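Local structure of periplasmic beta-glucosidase (6R5R) at residues Leu26-Ala31 with Ala49-Val54; Ala78-His83 with Gly397-Ala402; Val664-Arg669 with Phe701-Leu706; Val577-Leu582 with Pro670-Arg675. The protein probably hydrolyses terminal, non-reducing beta-D-glucosyl residues with release of beta-D-glucose, as a periplasmic member of glycoside hydrolase family 3. The protein carries 1 engineered substitution. All blocks are in the same frame, centred on the assembly; numbering follows the deposited sequence. Where two conformers were deposited one is given.

Contact 1 of 4, residues Leu26-Ala31 with Ala49-Val54. With BGC (beta-D-glucopyranose), chain D.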
# COMPACT_ATOMS: atom_id res chain seq x y z
N LEU B 26 21.07 -4.85 28.02
CA LEU B 26 19.75 -4.50 28.53
C LEU B 26 18.89 -5.75 28.57
O LEU B 26 18.67 -6.34 27.50
CB LEU B 26 19.13 -3.44 27.60
CG LEU B 26 17.65 -3.13 27.78
CD1 LEU B 26 17.39 -2.54 29.14
CD2 LEU B 26 17.17 -2.16 26.70
N VAL B 27 18.46 -6.17 29.75
CA VAL B 27 17.74 -7.47 29.90
C VAL B 27 16.52 -7.33 30.79
O VAL B 27 16.37 -6.33 31.55
CB VAL B 27 18.68 -8.57 30.43
CG1 VAL B 27 19.68 -8.93 29.37
CG2 VAL B 27 19.38 -8.14 31.68
N SER B 28 15.68 -8.36 30.71
CA SER B 28 14.47 -8.47 31.55
C SER B 28 14.52 -9.80 32.29
O SER B 28 15.08 -10.77 31.73
CB SER B 28 13.23 -8.38 30.77
OG SER B 28 13.14 -9.42 29.81
N VAL B 29 13.96 -9.86 33.48
CA VAL B 29 13.75 -11.16 34.17
C VAL B 29 12.77 -11.98 33.34
O VAL B 29 11.68 -11.47 32.97
CB VAL B 29 13.22 -10.98 35.59
CG1 VAL B 29 12.89 -12.34 36.20
CG2 VAL B 29 14.20 -10.18 36.44
N GLY B 30 13.09 -13.23 33.06
CA GLY B 30 12.16 -14.08 32.30
C GLY B 30 12.78 -15.41 31.99
O GLY B 30 13.79 -15.75 32.61
N ALA B 31 12.20 -16.13 31.05
CA ALA B 31 12.64 -17.49 30.64
C ALA B 31 14.11 -17.46 30.29
O ALA B 31 14.88 -18.30 30.82
CB ALA B 31 11.83 -17.95 29.45
N ALA B 49 21.43 -2.34 32.15
CA ALA B 49 20.09 -1.84 32.42
C ALA B 49 19.09 -2.98 32.38
O ALA B 49 19.34 -4.07 31.82
CB ALA B 49 19.73 -0.75 31.41
N ILE B 50 17.95 -2.68 32.97
CA ILE B 50 16.83 -3.65 33.13
C ILE B 50 15.59 -3.04 32.49
O ILE B 50 15.40 -1.84 32.63
CB ILE B 50 16.57 -3.98 34.60
CG1 ILE B 50 17.82 -4.58 35.25
CG2 ILE B 50 15.34 -4.86 34.79
CD1 ILE B 50 18.22 -5.92 34.71
N PHE B 51 14.76 -3.86 31.87
CA PHE B 51 13.38 -3.47 31.52
C PHE B 51 12.39 -4.48 32.10
O PHE B 51 12.76 -5.65 32.37
CB PHE B 51 13.23 -3.26 30.01
CG PHE B 51 13.32 -4.50 29.16
CD1 PHE B 51 14.55 -5.06 28.87
CD2 PHE B 51 12.19 -5.10 28.63
CE1 PHE B 51 14.66 -6.18 28.07
CE2 PHE B 51 12.31 -6.25 27.86
CZ PHE B 51 13.54 -6.79 27.60
N ASN B 52 11.14 -4.02 32.29
CA ASN B 52 9.99 -4.84 32.76
C ASN B 52 10.09 -5.25 34.23
O ASN B 52 9.20 -6.03 34.64
CB ASN B 52 9.80 -6.07 31.88
CG ASN B 52 9.19 -5.77 30.54
OD1 ASN B 52 8.73 -4.66 30.31
ND2 ASN B 52 9.23 -6.76 29.66
N THR B 53 10.94 -4.62 35.04
CA THR B 53 10.88 -4.73 36.53
C THR B 53 10.34 -3.40 37.04
O THR B 53 10.96 -2.39 36.72
CB THR B 53 12.25 -5.09 37.13
OG1 THR B 53 12.52 -6.44 36.78
CG2 THR B 53 12.24 -4.98 38.65
N VAL B 54 9.18 -3.42 37.71
CA VAL B 54 8.38 -2.16 37.77
C VAL B 54 7.88 -1.84 39.18
O VAL B 54 6.98 -0.98 39.27
CB VAL B 54 7.21 -2.25 36.78
CG1 VAL B 54 7.74 -2.49 35.36
CG2 VAL B 54 6.24 -3.36 37.15
C2 BGC D . 8.51 -6.01 25.36
C3 BGC D . 7.95 -7.22 26.07
C4 BGC D . 6.79 -7.77 25.23
C5 BGC D . 7.22 -8.05 23.79
C6 BGC D . 6.03 -8.50 22.97
C1 BGC D . 8.87 -6.45 23.95
O2 BGC D . 9.67 -5.61 26.11
O3 BGC D . 7.49 -6.74 27.35
O4 BGC D . 6.39 -9.00 25.84
O5 BGC D . 7.75 -6.84 23.20
O6 BGC D . 6.53 -8.57 21.63
O HOH W 1 12.47 -7.57 34.29
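The Phe51 ring has the methylene of Ser28 over one face, the CD1 methyl of Leu26 at its edge, and the glucose of chain D approaching obliquely from beyond. Neighbouring parallel strands 25-27 and 49-51 bring these groups together; with helix 35-43 between them they form a beta-alpha-beta unit of the barrel, and the contact illustrates how such a unit carries pocket residues, here at the C-terminal end of strand 49-51. Ser28 CB stands almost over the ring centre, 3.6 Å from the centroid of Phe51 and 14° off the normal, a CH-pi contact. It can do so because Phe51 CG lies between its own backbone N and carbonyl carbon (chi1 70°), which brings the ring against Ser28 and beside Val27. At the rim, Leu26 CD1 meets Phe51 CD1 at 3.8 Å and also touches Ala49 CB, while on the other sheet face Val27 CG2 packs against Ile50 CD1.

Two backbone bonds set the parallel pairing, Val27 N to Ala49 O (3.1 Å) and Phe51 N to Val27 O (3.0 Å). Where the strands part, a single water replaces direct pairing: it accepts from Val29 N, donates to Phe51 O, and also bonds Thr53 OG1. Helix 35-43 covers Val27 and Ile50 through Leu38. Phe51 and Asn52 both line the glycan pocket, and Asn52 ND2 donates to O3 of the glucose at 2.9 Å.

Contact 2 of 4, residues Ala78-His83 with Gly397-Ala402. With BGC (beta-D-glucopyranose), chain C.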
# COMPACT_ATOMS: atom_id res chain seq x y z
N ALA B 78 13.85 0.53 32.90
CA ALA B 78 12.92 1.03 31.87
C ALA B 78 11.64 0.21 31.83
O ALA B 78 11.59 -0.98 32.26
CB ALA B 78 13.59 1.03 30.52
N TYR B 79 10.62 0.79 31.20
CA TYR B 79 9.32 0.15 31.00
C TYR B 79 8.59 0.81 29.83
O TYR B 79 8.95 1.90 29.42
CB TYR B 79 8.49 0.18 32.27
CG TYR B 79 7.30 -0.73 32.36
CD1 TYR B 79 7.32 -2.03 31.89
CD2 TYR B 79 6.14 -0.28 32.98
CE1 TYR B 79 6.24 -2.88 32.01
CE2 TYR B 79 5.05 -1.12 33.12
CZ TYR B 79 5.09 -2.41 32.61
OH TYR B 79 4.06 -3.28 32.75
N ASP B 80 7.55 0.13 29.38
CA ASP B 80 6.67 0.59 28.28
C ASP B 80 5.53 1.39 28.89
O ASP B 80 4.40 0.90 28.98
CB ASP B 80 6.22 -0.59 27.45
CG ASP B 80 7.33 -1.08 26.51
OD1 ASP B 80 7.81 -0.25 25.69
OD2 ASP B 80 7.71 -2.29 26.64
N VAL B 81 5.83 2.60 29.33
CA VAL B 81 4.83 3.53 29.89
C VAL B 81 4.37 4.37 28.72
O VAL B 81 5.00 5.39 28.42
CB VAL B 81 5.41 4.34 31.05
CG1 VAL B 81 4.39 5.28 31.60
CG2 VAL B 81 5.92 3.42 32.15
N ALA B 82 3.44 3.83 27.97
CA ALA B 82 3.05 4.39 26.66
C ALA B 82 1.95 5.45 26.80
O ALA B 82 2.01 6.48 26.14
CB ALA B 82 2.62 3.24 25.80
N HIS B 83 0.91 5.14 27.57
CA HIS B 83 -0.24 6.07 27.82
C HIS B 83 -0.69 5.91 29.28
O HIS B 83 -1.86 5.84 29.52
CB HIS B 83 -1.36 5.84 26.79
CG HIS B 83 -1.94 4.47 26.77
ND1 HIS B 83 -3.16 4.18 27.30
CD2 HIS B 83 -1.45 3.30 26.25
CE1 HIS B 83 -3.41 2.88 27.13
NE2 HIS B 83 -2.38 2.31 26.51
N GLY B 397 -7.00 -0.47 27.03
CA GLY B 397 -6.23 -0.45 25.76
C GLY B 397 -5.08 -1.45 25.71
O GLY B 397 -4.78 -2.13 26.71
N SER B 398 -4.40 -1.50 24.56
CA SER B 398 -3.10 -2.19 24.41
C SER B 398 -2.00 -1.36 25.09
O SER B 398 -2.20 -0.17 25.27
CB SER B 398 -2.76 -2.44 22.94
OG SER B 398 -2.38 -1.23 22.32
N TRP B 399 -0.90 -1.99 25.44
CA TRP B 399 0.26 -1.32 26.09
C TRP B 399 -0.20 -0.56 27.34
O TRP B 399 0.05 0.66 27.47
CB TRP B 399 1.05 -0.44 25.11
CG TRP B 399 1.74 -1.25 24.04
CD1 TRP B 399 1.35 -1.28 22.72
CD2 TRP B 399 2.86 -2.17 24.14
NE1 TRP B 399 2.17 -2.13 22.01
CE2 TRP B 399 3.10 -2.68 22.84
CE3 TRP B 399 3.71 -2.58 25.18
CZ2 TRP B 399 4.09 -3.63 22.57
CZ3 TRP B 399 4.70 -3.51 24.92
CH2 TRP B 399 4.90 -4.02 23.63
N SER B 400 -0.90 -1.29 28.19
CA SER B 400 -1.53 -0.72 29.40
C SER B 400 -0.56 -0.77 30.56
O SER B 400 -0.98 -0.53 31.66
CB SER B 400 -2.82 -1.42 29.69
OG SER B 400 -2.65 -2.82 29.84
N ALA B 401 0.72 -1.12 30.36
CA ALA B 401 1.76 -1.03 31.39
C ALA B 401 1.27 -1.76 32.64
O ALA B 401 0.91 -2.92 32.53
CB ALA B 401 2.10 0.44 31.62
N ALA B 402 1.35 -1.12 33.80
CA ALA B 402 1.03 -1.76 35.09
C ALA B 402 -0.46 -1.48 35.43
O ALA B 402 -0.84 -1.69 36.60
CB ALA B 402 1.98 -1.24 36.13
C2 BGC C . 8.58 -1.88 23.10
C3 BGC C . 9.47 -3.08 23.46
C4 BGC C . 8.75 -4.29 22.88
C5 BGC C . 8.62 -4.14 21.37
C6 BGC C . 8.01 -5.33 20.64
C1 BGC C . 8.30 -1.78 21.60
O1 BGC C . 7.44 -0.67 21.38
O2 BGC C . 9.11 -0.63 23.58
O3 BGC C . 9.53 -3.18 24.92
O4 BGC C . 9.50 -5.42 23.15
O5 BGC C . 7.74 -3.02 21.13
O6 BGC C . 7.87 -4.92 19.26
O HOH W 2 2.71 -1.32 28.29
O HOH W 3 0.74 2.74 28.93
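His83 and Ser398 make the firm end of this contact, where a loop of the family 3 C-terminal domain closes against the barrel-like N-terminal domain, assembling one pocket from two domains. His83 NE2 donates to Ser398 O at 2.8 Å (N-H...O angle 160°), the oxygen lying close to the imidazole plane. The side chain gets there with CG between its backbone N and carbonyl carbon (chi1 59°). His83 ND1 is bound to Phe89 O, so both ring nitrogens hold its rotation. Close packing continues at Ala401, whose CB touches both Asp80 O (3.5 Å) and Tyr79 CE2 (3.7 Å), and the indole brings Trp399 CE3 to 3.9 Å from Asp80 CB; Ala82 CB meets Trp399 CB more loosely.

Elsewhere the backbones do not pair directly, and two waters bridge them. One joins Asp80 O to Ala401 N; the other accepts from His83 N and donates to Trp399 O. On the sugar side, O2 of the chain C glucose donates to Asp80 OD1 at 2.5 Å and O3 to Asp80 OD2 at 2.7 Å, and OD1 is also salt-bridged to Lys177. Trp399 CH2 stands off at 3.9 Å from O5 of that sugar.

Strand 76-79, which leads into the inverse gamma turn centred on Asp80, lies between strands 49-51 and 122-123; Val81 packs on helix 101-117, and the partner loop runs from helix 392-395 to helix 411-419.

Contact 3 of 4, residues Val664-Arg669 with Phe701-Leu706. With MG (magnesium ion), chain O.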
# COMPACT_ATOMS: atom_id res chain seq x y z
N VAL B 664 1.89 25.47 -6.94
CA VAL B 664 2.88 25.32 -8.02
C VAL B 664 4.25 25.15 -7.38
O VAL B 664 4.65 26.01 -6.61
CB VAL B 664 2.89 26.53 -8.98
CG1 VAL B 664 3.95 26.34 -10.05
CG2 VAL B 664 1.49 26.79 -9.58
N ALA B 665 4.93 24.05 -7.63
CA ALA B 665 6.21 23.80 -6.95
C ALA B 665 7.05 22.86 -7.79
O ALA B 665 6.53 22.26 -8.77
CB ALA B 665 5.93 23.25 -5.58
N SER B 666 8.30 22.71 -7.43
CA SER B 666 9.23 21.84 -8.18
C SER B 666 9.05 20.36 -7.82
O SER B 666 9.67 19.56 -8.46
CB SER B 666 10.66 22.26 -7.99
OG SER B 666 10.99 22.23 -6.62
N LEU B 667 8.17 20.03 -6.87
CA LEU B 667 7.60 18.70 -6.59
C LEU B 667 6.08 18.89 -6.54
O LEU B 667 5.63 19.95 -6.12
CB LEU B 667 8.03 18.23 -5.18
CG LEU B 667 9.25 17.34 -4.99
CD1 LEU B 667 9.08 16.52 -3.74
CD2 LEU B 667 9.52 16.46 -6.17
N SER B 668 5.30 17.86 -6.79
CA SER B 668 3.84 17.90 -6.58
C SER B 668 3.56 17.95 -5.06
O SER B 668 3.93 17.01 -4.38
CB SER B 668 3.19 16.72 -7.24
OG SER B 668 1.79 16.78 -7.17
N ARG B 669 2.98 19.03 -4.55
CA ARG B 669 2.75 19.19 -3.12
C ARG B 669 1.31 18.81 -2.76
O ARG B 669 0.38 18.86 -3.61
CB ARG B 669 3.03 20.64 -2.72
CG ARG B 669 4.45 21.09 -3.10
CD ARG B 669 5.40 20.67 -2.03
NE ARG B 669 5.19 21.40 -0.78
CZ ARG B 669 5.01 20.88 0.44
NH1 ARG B 669 5.06 19.57 0.72
NH2 ARG B 669 4.81 21.75 1.41
N PHE B 701 9.69 23.09 1.90
CA PHE B 701 9.50 21.63 1.68
C PHE B 701 10.78 21.05 1.12
O PHE B 701 11.66 21.76 0.61
CB PHE B 701 8.35 21.39 0.70
CG PHE B 701 8.65 21.83 -0.72
CD1 PHE B 701 8.61 23.17 -1.06
CD2 PHE B 701 9.02 20.93 -1.70
CE1 PHE B 701 8.89 23.59 -2.35
CE2 PHE B 701 9.33 21.35 -2.98
CZ PHE B 701 9.27 22.68 -3.31
N TYR B 702 10.92 19.73 1.24
CA TYR B 702 12.04 18.99 0.64
C TYR B 702 11.77 18.71 -0.83
O TYR B 702 10.79 18.02 -1.19
CB TYR B 702 12.30 17.67 1.35
CG TYR B 702 12.78 17.85 2.75
CD1 TYR B 702 14.11 18.07 2.99
CD2 TYR B 702 11.89 17.88 3.81
CE1 TYR B 702 14.58 18.27 4.27
CE2 TYR B 702 12.34 18.09 5.10
CZ TYR B 702 13.68 18.25 5.32
OH TYR B 702 14.09 18.45 6.60
N ASP B 703 12.64 19.23 -1.72
CA ASP B 703 12.51 18.90 -3.15
C ASP B 703 13.15 17.56 -3.48
O ASP B 703 13.58 16.82 -2.55
CB ASP B 703 12.97 20.07 -4.03
CG ASP B 703 14.49 20.19 -4.16
OD1 ASP B 703 15.22 19.37 -3.56
OD2 ASP B 703 14.95 21.06 -4.93
N SER B 704 13.22 17.20 -4.76
CA SER B 704 13.76 15.88 -5.22
C SER B 704 15.20 15.62 -4.72
O SER B 704 15.57 14.47 -4.61
CB SER B 704 13.72 15.74 -6.72
OG SER B 704 12.39 15.82 -7.17
N GLN B 705 16.01 16.67 -4.59
CA GLN B 705 17.42 16.62 -4.10
C GLN B 705 17.50 16.90 -2.60
O GLN B 705 18.63 17.07 -2.06
CB GLN B 705 18.27 17.63 -4.88
CG GLN B 705 18.43 17.28 -6.35
CD GLN B 705 17.22 17.61 -7.18
OE1 GLN B 705 16.61 18.67 -7.08
NE2 GLN B 705 16.87 16.66 -8.03
N LEU B 706 16.37 16.93 -1.90
CA LEU B 706 16.29 17.24 -0.45
C LEU B 706 16.75 18.67 -0.12
O LEU B 706 16.97 18.97 1.09
CB LEU B 706 17.03 16.22 0.40
CG LEU B 706 16.64 14.77 0.18
CD1 LEU B 706 17.45 13.88 1.12
CD2 LEU B 706 15.12 14.55 0.37
MG MG O . 4.95 27.37 -5.13
O HOH W 4 3.01 28.22 -5.60
O HOH W 5 12.02 18.60 -7.18
O HOH W 6 13.67 21.64 -6.93
O HOH W 7 5.31 29.00 -3.79
O HOH W 8 6.66 26.37 -4.42
O HOH W 9 6.05 28.53 -6.55
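A CH-pi contact joins Arg669 CD to the face of the Phe701 ring, 3.9 Å from its centroid. The guanidinium and the phenyl ring are only 7° from parallel, but they are slipped: the guanidinium centre sits over Phe701 CB, with Arg669 CZ 3.4 Å from that carbon. Bends at chi2 and chi3 curl the arginine chain back so that its aliphatic part, rather than the charged end, covers the ring. The charge is met by Glu673, salt-bridged to Arg669 NH2. Elsewhere round the ring, Ala665 CB touches Phe701 CZ and Leu667 CB touches Phe701 CE2. Leu667 spreads its branches across the turn beyond, CD1 against Tyr702 O and CD2 closely against Ser704 OG (3.1 Å); its chi1 of -95° departs from a staggered position.

Polar links between the two segments pass through solvent. One water donates to Ser666 O and accepts from Ser704 N, bridging the two backbones; a second donates to Ser666 OG and Asp703 OD2, linking the side chains. Ser666 OG, at the edge of the phenyl ring, is also hydrogen-bonded to Glu711. Within the turn, Asp703 OD1 accepts from Gln705 N and Arg707 N, the first bond making an Asx turn inside the type I beta turn 703-706.

Subunit contacts cover the same loop: Ser668 OG bonds to His265 O of the other subunit, whose Val229 packs on Leu667.

Metal coordination marks the start of the loop. Val664 O binds the magnesium at 2.0 Å, and four waters with Asp662 OD1 complete a six-ligand site in the fibronectin type III-like domain.

Contact 4 of 4, residues Val577-Leu582 with Pro670-Arg675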
# COMPACT_ATOMS: atom_id res chain seq x y z
N VAL B 577 -5.90 6.00 2.92
CA VAL B 577 -6.58 7.30 2.73
C VAL B 577 -6.05 8.23 3.81
O VAL B 577 -5.93 7.82 4.97
CB VAL B 577 -8.10 7.24 2.77
CG1 VAL B 577 -8.66 6.70 1.46
CG2 VAL B 577 -8.55 6.44 3.98
N TYR B 578 -5.66 9.41 3.38
CA TYR B 578 -5.15 10.43 4.31
C TYR B 578 -5.35 11.79 3.66
O TYR B 578 -5.40 11.90 2.42
CB TYR B 578 -3.69 10.17 4.67
CG TYR B 578 -2.77 9.98 3.50
CD1 TYR B 578 -2.63 8.74 2.88
CD2 TYR B 578 -2.03 11.03 2.96
CE1 TYR B 578 -1.72 8.55 1.84
CE2 TYR B 578 -1.14 10.85 1.95
CZ TYR B 578 -0.96 9.60 1.36
OH TYR B 578 -0.06 9.46 0.33
N TYR B 579 -5.46 12.85 4.45
CA TYR B 579 -5.97 14.14 3.93
C TYR B 579 -4.89 14.88 3.13
O TYR B 579 -5.28 15.62 2.20
CB TYR B 579 -6.51 15.00 5.08
CG TYR B 579 -5.41 15.78 5.73
CD1 TYR B 579 -4.60 15.21 6.70
CD2 TYR B 579 -5.11 17.08 5.34
CE1 TYR B 579 -3.51 15.88 7.21
CE2 TYR B 579 -4.05 17.78 5.88
CZ TYR B 579 -3.23 17.18 6.82
OH TYR B 579 -2.11 17.81 7.29
N ASN B 580 -3.61 14.68 3.43
CA ASN B 580 -2.54 15.47 2.80
C ASN B 580 -1.96 14.65 1.64
O ASN B 580 -0.74 14.40 1.57
CB ASN B 580 -1.52 15.92 3.84
CG ASN B 580 -0.91 14.79 4.66
OD1 ASN B 580 -1.55 13.77 4.90
ND2 ASN B 580 0.30 15.01 5.20
N HIS B 581 -2.82 14.25 0.74
CA HIS B 581 -2.47 13.48 -0.46
C HIS B 581 -2.18 14.42 -1.61
O HIS B 581 -2.49 15.61 -1.55
CB HIS B 581 -3.60 12.50 -0.79
CG HIS B 581 -4.91 13.16 -1.07
ND1 HIS B 581 -5.92 13.18 -0.12
CD2 HIS B 581 -5.39 13.82 -2.14
CE1 HIS B 581 -6.99 13.78 -0.64
NE2 HIS B 581 -6.69 14.20 -1.83
N LEU B 582 -1.67 13.86 -2.70
CA LEU B 582 -1.33 14.66 -3.90
C LEU B 582 -2.56 14.71 -4.81
O LEU B 582 -3.46 13.84 -4.71
CB LEU B 582 -0.12 14.08 -4.62
CG LEU B 582 1.16 13.95 -3.80
CD1 LEU B 582 2.31 13.60 -4.73
CD2 LEU B 582 1.48 15.24 -3.04
N PRO B 670 1.10 18.43 -1.50
CA PRO B 670 -0.22 18.00 -1.07
C PRO B 670 -1.30 19.05 -1.29
O PRO B 670 -1.03 20.27 -1.30
CB PRO B 670 -0.09 17.72 0.41
CG PRO B 670 1.35 17.42 0.58
CD PRO B 670 2.10 18.28 -0.42
N VAL B 671 -2.51 18.56 -1.42
CA VAL B 671 -3.68 19.45 -1.62
C VAL B 671 -3.87 20.36 -0.41
O VAL B 671 -4.37 21.52 -0.59
CB VAL B 671 -4.94 18.65 -1.99
CG1 VAL B 671 -4.74 17.91 -3.31
CG2 VAL B 671 -5.38 17.74 -0.87
N LYS B 672 -3.50 19.90 0.77
CA LYS B 672 -3.38 20.79 1.95
C LYS B 672 -2.53 20.10 2.99
O LYS B 672 -2.37 18.88 2.96
CB LYS B 672 -4.75 21.24 2.47
CG LYS B 672 -5.68 20.14 2.85
CD LYS B 672 -6.95 20.60 3.58
CE LYS B 672 -7.78 21.71 3.00
NZ LYS B 672 -8.58 21.27 1.83
N GLU B 673 -1.91 20.92 3.83
CA GLU B 673 -1.06 20.44 4.93
C GLU B 673 -1.37 21.26 6.18
O GLU B 673 -1.37 22.48 6.09
CB GLU B 673 0.42 20.59 4.58
CG GLU B 673 0.90 19.73 3.44
CD GLU B 673 2.43 19.82 3.30
OE1 GLU B 673 2.93 20.97 3.11
OE2 GLU B 673 3.15 18.79 3.46
N LEU B 674 -1.62 20.62 7.30
CA LEU B 674 -1.88 21.34 8.57
C LEU B 674 -0.64 22.14 8.96
O LEU B 674 0.48 21.56 8.98
CB LEU B 674 -2.18 20.34 9.66
CG LEU B 674 -2.58 20.94 11.00
CD1 LEU B 674 -3.97 21.57 10.98
CD2 LEU B 674 -2.56 19.86 12.06
N ARG B 675 -0.84 23.42 9.27
CA ARG B 675 0.28 24.29 9.70
C ARG B 675 -0.08 25.05 10.97
O ARG B 675 0.81 25.75 11.45
CB ARG B 675 0.71 25.23 8.58
CG ARG B 675 1.43 24.54 7.45
CD ARG B 675 2.81 24.18 7.97
NE ARG B 675 3.67 23.54 7.01
CZ ARG B 675 3.74 22.23 6.81
NH1 ARG B 675 3.01 21.40 7.52
NH2 ARG B 675 4.58 21.73 5.92
O HOH W 10 1.87 17.59 5.52
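Hydrogen bonds fasten Tyr579 to Leu674 and His581 to Val671, a worked case of two domains joined by one side-chain and one backbone acceptor. Leu674 N gives its hydrogen to Tyr579 OH at 2.9 Å, nearly straight (166°) and at the ring's edge; the same hydroxyl is bonded to Asp146. With CG between backbone N and carbonyl carbon (chi1 85°), the Tyr579 ring extends to Leu674. Val671 N reaches His581 O at 3.0 Å, nearly along the C=O axis. His581 ND1 in turn bonds Tyr578 O within both the imidazole and carbonyl planes, which sets the tilt of the imidazole.

Van der Waals packing fills the space between these bonds. Val671 CG2 lies over one face of the imidazole, 4.2 Å from the His581 centroid, a CH-pi contact. Lys672 CG comes to the edge of the Tyr579 ring, and Leu582 CD2 covers Pro670. Asn580 CB presses on Lys672 O at 3.2 Å; that carbonyl oxygen is buried without a hydrogen-bonding partner.

A water accepts from Asn580 ND2 and donates to Glu673 OE2. Glu673 OE1 is salt-bridged to Arg669 and, by charge alone, to Arg675.

Strand 673-682 starts here and pairs with strand 652-661, while Glu673 and Arg675 rest on Gln203 of helix 198-205.

Contact 1 is the buried one; the other three are partly buried and lie where domains, loops or subunits meet. Contacts 1 and 2 sit on adjacent strands of the barrel sheet, 49-51 and 76-79, which are probably hydrogen-bonded to each other through Ile50 O and Ala78 N, and both feed the sugar pocket: contact 1 with an aromatic ring and an amide, contact 2 with a carboxylate and an indole. Contacts 3 and 4 share the loop leading into strand 673-682 and meet where Leu582 packs on Ser668. There, water bridges and an arginine laid over a phenyl ring join contact 3, with a magnesium site at one end of its loop, whereas direct hydrogen bonds carry contact 4.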